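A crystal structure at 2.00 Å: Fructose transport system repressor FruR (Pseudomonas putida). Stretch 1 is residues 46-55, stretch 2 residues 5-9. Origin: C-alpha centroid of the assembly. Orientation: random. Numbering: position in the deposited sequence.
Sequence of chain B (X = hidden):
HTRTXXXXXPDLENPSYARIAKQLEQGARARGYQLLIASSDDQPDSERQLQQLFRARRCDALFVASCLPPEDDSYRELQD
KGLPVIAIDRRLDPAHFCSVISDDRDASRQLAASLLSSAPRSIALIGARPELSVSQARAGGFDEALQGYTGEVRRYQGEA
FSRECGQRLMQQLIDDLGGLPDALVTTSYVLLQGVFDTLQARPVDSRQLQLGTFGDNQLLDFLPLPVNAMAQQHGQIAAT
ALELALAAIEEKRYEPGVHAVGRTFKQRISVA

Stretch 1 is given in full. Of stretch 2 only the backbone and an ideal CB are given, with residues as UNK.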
ATOM      1  N   SER B  46      17.778   1.824  10.630  1.00 30.36           N
ATOM      2  CA  SER B  46      17.502   1.224   9.333  1.00 36.21           C
ATOM      3  C   SER B  46      17.721   2.252   8.227  1.00 36.97           C
ATOM      4  O   SER B  46      18.265   1.937   7.171  1.00 34.64           O
ATOM      5  CB  SER B  46      16.074   0.686   9.278  1.00 38.83           C
ATOM      6  OG  SER B  46      15.885  -0.356  10.218  1.00 44.14           O
ATOM      7  N   GLU B  47      17.303   3.487   8.475  1.00 28.25           N
ATOM      8  CA  GLU B  47      17.462   4.526   7.469  1.00 25.56           C
ATOM      9  C   GLU B  47      18.933   4.802   7.196  1.00 26.42           C
ATOM     10  O   GLU B  47      19.333   4.986   6.049  1.00 30.41           O
ATOM     11  CB  GLU B  47      16.759   5.817   7.873  1.00 29.85           C
ATOM     12  CG  GLU B  47      16.969   6.941   6.870  1.00 25.35           C
ATOM     13  CD  GLU B  47      16.048   8.115   7.112  1.00 30.50           C
ATOM     14  OE1 GLU B  47      15.033   7.937   7.814  1.00 32.49           O
ATOM     15  OE2 GLU B  47      16.335   9.216   6.598  1.00 21.22           O
ATOM     16  N   ARG B  48      19.738   4.827   8.252  1.00 27.97           N
ATOM     17  CA  ARG B  48      21.166   5.058   8.090  1.00 32.78           C
ATOM     18  C   ARG B  48      21.815   3.924   7.300  1.00 33.30           C
ATOM     19  O   ARG B  48      22.726   4.155   6.505  1.00 35.46           O
ATOM     20  CB  ARG B  48      21.847   5.259   9.445  1.00 41.52           C
ATOM     21  CG  ARG B  48      21.385   6.523  10.163  1.00 46.40           C
ATOM     22  CD  ARG B  48      22.287   6.878  11.332  1.00 52.25           C
ATOM     23  NE  ARG B  48      21.734   7.970  12.130  1.00 56.16           N
ATOM     24  CZ  ARG B  48      21.012   7.795  13.233  1.00 58.17           C
ATOM     25  NH1 ARG B  48      20.764   6.568  13.674  1.00 55.95           N
ATOM     26  NH2 ARG B  48      20.545   8.842  13.901  1.00 58.77           N
ATOM     27  N   GLN B  49      21.332   2.703   7.508  1.00 32.89           N
ATOM     28  CA  GLN B  49      21.779   1.567   6.708  1.00 39.06           C
ATOM     29  C   GLN B  49      21.436   1.760   5.228  1.00 34.94           C
ATOM     30  O   GLN B  49      22.221   1.406   4.350  1.00 34.08           O
ATOM     31  CB  GLN B  49      21.158   0.261   7.214  1.00 43.29           C
ATOM     32  CG  GLN B  49      21.627  -0.172   8.592  1.00 53.34           C
ATOM     33  CD  GLN B  49      21.374  -1.647   8.859  1.00 64.00           C
ATOM     34  OE1 GLN B  49      20.267  -2.151   8.659  1.00 62.14           O
ATOM     35  NE2 GLN B  49      22.408  -2.346   9.315  1.00 70.81           N
ATOM     36  N   LEU B  50      20.258   2.311   4.956  1.00 29.95           N
ATOM     37  CA  LEU B  50      19.829   2.530   3.579  1.00 30.65           C
ATOM     38  C   LEU B  50      20.614   3.663   2.924  1.00 32.76           C
ATOM     39  O   LEU B  50      20.868   3.638   1.720  1.00 30.18           O
ATOM     40  CB  LEU B  50      18.324   2.804   3.513  1.00 24.76           C
ATOM     41  CG  LEU B  50      17.447   1.614   3.910  1.00 22.22           C
ATOM     42  CD1 LEU B  50      15.975   1.973   3.813  1.00 22.73           C
ATOM     43  CD2 LEU B  50      17.763   0.423   3.033  1.00 20.33           C
ATOM     44  N   GLN B  51      20.996   4.654   3.723  1.00 33.77           N
ATOM     45  CA  GLN B  51      21.847   5.734   3.239  1.00 34.59           C
ATOM     46  C   GLN B  51      23.114   5.173   2.611  1.00 40.39           C
ATOM     47  O   GLN B  51      23.454   5.501   1.474  1.00 41.84           O
ATOM     48  CB  GLN B  51      22.235   6.671   4.381  1.00 39.54           C
ATOM     49  CG  GLN B  51      21.109   7.532   4.906  1.00 42.00           C
ATOM     50  CD  GLN B  51      21.590   8.504   5.961  1.00 44.41           C
ATOM     51  OE1 GLN B  51      20.954   9.523   6.220  1.00 47.76           O
ATOM     52  NE2 GLN B  51      22.729   8.196   6.570  1.00 43.25           N
ATOM     53  N   GLN B  52      23.810   4.326   3.362  1.00 42.56           N
ATOM     54  CA  GLN B  52      25.057   3.732   2.895  1.00 47.10           C
ATOM     55  C   GLN B  52      24.815   2.900   1.649  1.00 46.54           C
ATOM     56  O   GLN B  52      25.652   2.850   0.749  1.00 47.92           O
ATOM     57  CB  GLN B  52      25.681   2.863   3.986  1.00 57.35           C
ATOM     58  CG  GLN B  52      26.164   3.646   5.190  1.00 65.47           C
ATOM     59  CD  GLN B  52      27.096   4.777   4.804  1.00 72.70           C
ATOM     60  OE1 GLN B  52      26.696   5.943   4.772  1.00 72.73           O
ATOM     61  NE2 GLN B  52      28.345   4.438   4.501  1.00 74.85           N
ATOM     62  N   LEU B  53      23.661   2.248   1.608  1.00 44.81           N
ATOM     63  CA  LEU B  53      23.291   1.410   0.478  1.00 41.51           C
ATOM     64  C   LEU B  53      23.153   2.236  -0.794  1.00 37.90           C
ATOM     65  O   LEU B  53      23.741   1.909  -1.824  1.00 38.99           O
ATOM     66  CB  LEU B  53      21.984   0.676   0.767  1.00 34.65           C
ATOM     67  CG  LEU B  53      21.487  -0.257  -0.337  1.00 35.42           C
ATOM     68  CD1 LEU B  53      22.517  -1.332  -0.615  1.00 36.30           C
ATOM     69  CD2 LEU B  53      20.157  -0.871   0.054  1.00 34.81           C
ATOM     70  N   PHE B  54      22.376   3.310  -0.722  1.00 34.46           N
ATOM     71  CA  PHE B  54      22.134   4.142  -1.894  1.00 35.94           C
ATOM     72  C   PHE B  54      23.354   4.945  -2.322  1.00 42.64           C
ATOM     73  O   PHE B  54      23.452   5.368  -3.475  1.00 46.08           O
ATOM     74  CB  PHE B  54      20.924   5.052  -1.685  1.00 30.42           C
ATOM     75  CG  PHE B  54      19.613   4.349  -1.865  1.00 30.40           C
ATOM     76  CD1 PHE B  54      18.738   4.196  -0.806  1.00 31.04           C
ATOM     77  CD2 PHE B  54      19.270   3.809  -3.095  1.00 33.72           C
ATOM     78  CE1 PHE B  54      17.532   3.539  -0.972  1.00 30.60           C
ATOM     79  CE2 PHE B  54      18.066   3.147  -3.272  1.00 32.20           C
ATOM     80  CZ  PHE B  54      17.194   3.011  -2.209  1.00 31.17           C
ATOM     81  N   ARG B  55      24.285   5.151  -1.395  1.00 47.99           N
ATOM     82  CA  ARG B  55      25.539   5.814  -1.724  1.00 55.06           C
ATOM     83  C   ARG B  55      26.461   4.882  -2.508  1.00 56.13           C
ATOM     84  O   ARG B  55      26.997   5.255  -3.552  1.00 61.04           O
ATOM     85  CB  ARG B  55      26.227   6.326  -0.457  1.00 62.91           C
ATOM     86  CG  ARG B  55      27.640   6.829  -0.679  1.00 70.55           C
ATOM     87  CD  ARG B  55      28.035   7.840   0.381  1.00 79.79           C
ATOM     88  NE  ARG B  55      29.333   7.537   0.976  1.00 88.66           N
ATOM     89  CZ  ARG B  55      29.506   7.173   2.241  1.00 92.61           C
ATOM     90  NH1 ARG B  55      28.460   7.075   3.052  1.00 93.58           N
ATOM     91  NH2 ARG B  55      30.723   6.917   2.699  1.00 93.76           N
ATOM     92  N   UNK B   5      17.405   6.214  -9.534  1.00 24.46           N
ATOM     93  CA  UNK B   5      17.084   7.094  -8.427  1.00 25.39           C
ATOM     94  C   UNK B   5      16.669   6.220  -7.249  1.00 25.44           C
ATOM     95  O   UNK B   5      16.062   5.167  -7.438  1.00 27.87           O
ATOM     96  CB  UNK B   5      15.985   8.090  -8.802  1.00 25.39           C
ATOM     97  N   UNK B   6      17.007   6.642  -6.036  1.00 21.50           N
ATOM     98  CA  UNK B   6      16.592   5.912  -4.851  1.00 22.64           C
ATOM     99  C   UNK B   6      15.462   6.620  -4.128  1.00 21.79           C
ATOM    100  O   UNK B   6      15.363   7.845  -4.178  1.00 20.59           O
ATOM    101  CB  UNK B   6      17.779   5.718  -3.905  1.00 22.64           C
ATOM    102  N   UNK B   7      14.609   5.851  -3.452  1.00 16.16           N
ATOM    103  CA  UNK B   7      13.561   6.419  -2.623  1.00 17.58           C
ATOM    104  C   UNK B   7      13.508   5.688  -1.283  1.00 17.59           C
ATOM    105  O   UNK B   7      13.187   4.503  -1.222  1.00 20.73           O
ATOM    106  CB  UNK B   7      12.209   6.345  -3.335  1.00 17.58           C
ATOM    107  N   UNK B   8      13.853   6.397  -0.215  1.00 18.02           N
ATOM    108  CA  UNK B   8      13.731   5.862   1.132  1.00 18.81           C
ATOM    109  C   UNK B   8      12.426   6.352   1.732  1.00 20.52           C
ATOM    110  O   UNK B   8      12.238   7.557   1.921  1.00 20.60           O
ATOM    111  CB  UNK B   8      14.922   6.269   2.002  1.00 18.81           C
ATOM    112  N   UNK B   9      11.524   5.425   2.036  1.00 17.44           N
ATOM    113  CA  UNK B   9      10.256   5.790   2.652  1.00 20.92           C
ATOM    114  C   UNK B   9      10.058   5.039   3.973  1.00 24.36           C
ATOM    115  O   UNK B   9      10.704   4.017   4.215  1.00 20.04           O
ATOM    116  CB  UNK B   9       9.098   5.500   1.695  1.00 20.92           C
TER

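The helix 46-55 and the strand 5-9 run almost exactly antiparallel, their N-to-C directions 177° apart and their axes 9.7 Å from each other at closest approach. No hydrogen bond joins them, so the contact must be read from the direction of each CA-to-CB bond and from the helix atoms within its reach.

Position 5 has extended backbone angles (-117/145), and its CB points away from the helix, with nothing of stretch 1 within 5.5 Å. The helix sets no preference here; many side chains would fit. The deposited residue is Leu-5, which makes no contact with the helix.

Position 6 points toward the helix, where the ring of Phe-54 already occupies the space. An ideal CB would lie 2.6 Å from Phe-54 CD2, so with this backbone and this ring placement any side chain would clash. The phi/psi pair, -105/150, is ordinary for a strand and does not itself demand glycine; the evidence is steric. The residue is Gly-6. Its bare CA lets the ring come close, with Phe-54 CE2 3.5 Å from Gly-6 CA. The backbones are close too: Phe-54 CA lies 6.5 Å from Gly-6 CA, against 7.4 Å from Leu-50 CA to the CA of position 8.

Position 7 points away, and its ideal CB again finds no helix atom within 5.5 Å. Stretch 1 leaves the choice open, though a beta-branched or aromatic residue would suit the extended backbone (-135/113). It is Phe-7, whose nearest side-chain approach is Phe-7 CB to Phe-54 CZ, 6.1 Å; the contact comes from its backbone, Phe-7 N lying 4.0 Å from Phe-54 CZ.

Position 8 points toward the helix with room to spare: the ideal CB is 4.8 Å from both Leu-50 CD1 and Phe-54 CE1, and 5.3 Å from Glu-47 CG. The surroundings are mainly carbon, including the aliphatic part of Glu-47, which favours a medium-sized apolar side chain such as valine, leucine, isoleucine or methionine. Ile-8 is found, chi1 -65° (m) and chi2 176° (t). Its CG1 packs 3.6 Å from Phe-54 CE1, while CD1 reaches 3.8 Å from Leu-50 CB; on the other branch, CG2 lies 4.2 Å from Glu-47 CG. Of the five residues it has the largest area covered by the helix, 104 Å².

Position 9 points away once more, so stretch 1 cannot discriminate. Leu-9 completes the alternation, its side chain making no contact with the helix.

Stretch 2 5-9: LGFIL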
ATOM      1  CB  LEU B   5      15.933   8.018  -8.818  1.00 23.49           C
ATOM      2  CG  LEU B   5      16.054   8.707 -10.179  1.00 29.72           C
ATOM      3  CD1 LEU B   5      14.741   9.376 -10.577  1.00 27.22           C
ATOM      4  CD2 LEU B   5      17.198   9.710 -10.169  1.00 25.78           C
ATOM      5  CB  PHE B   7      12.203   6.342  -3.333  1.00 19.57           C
ATOM      6  CG  PHE B   7      11.086   7.063  -2.610  1.00 21.84           C
ATOM      7  CD1 PHE B   7      11.357   7.987  -1.609  1.00 19.84           C
ATOM      8  CD2 PHE B   7       9.761   6.825  -2.950  1.00 19.38           C
ATOM      9  CE1 PHE B   7      10.324   8.652  -0.948  1.00 21.21           C
ATOM     10  CE2 PHE B   7       8.729   7.484  -2.299  1.00 23.17           C
ATOM     11  CZ  PHE B   7       9.010   8.402  -1.297  1.00 24.89           C
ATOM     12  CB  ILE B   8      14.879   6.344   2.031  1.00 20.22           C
ATOM     13  CG1 ILE B   8      16.216   5.794   1.539  1.00 19.90           C
ATOM     14  CG2 ILE B   8      14.631   5.930   3.474  1.00 20.55           C
ATOM     15  CD1 ILE B   8      17.405   6.301   2.333  1.00 21.11           C
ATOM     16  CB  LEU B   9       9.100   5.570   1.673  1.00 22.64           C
ATOM     17  CG  LEU B   9       8.999   4.203   0.998  1.00 23.99           C
ATOM     18  CD1 LEU B   9       8.365   3.192   1.938  1.00 25.63           C
ATOM     19  CD2 LEU B   9       8.204   4.295  -0.292  1.00 22.62           C
TER
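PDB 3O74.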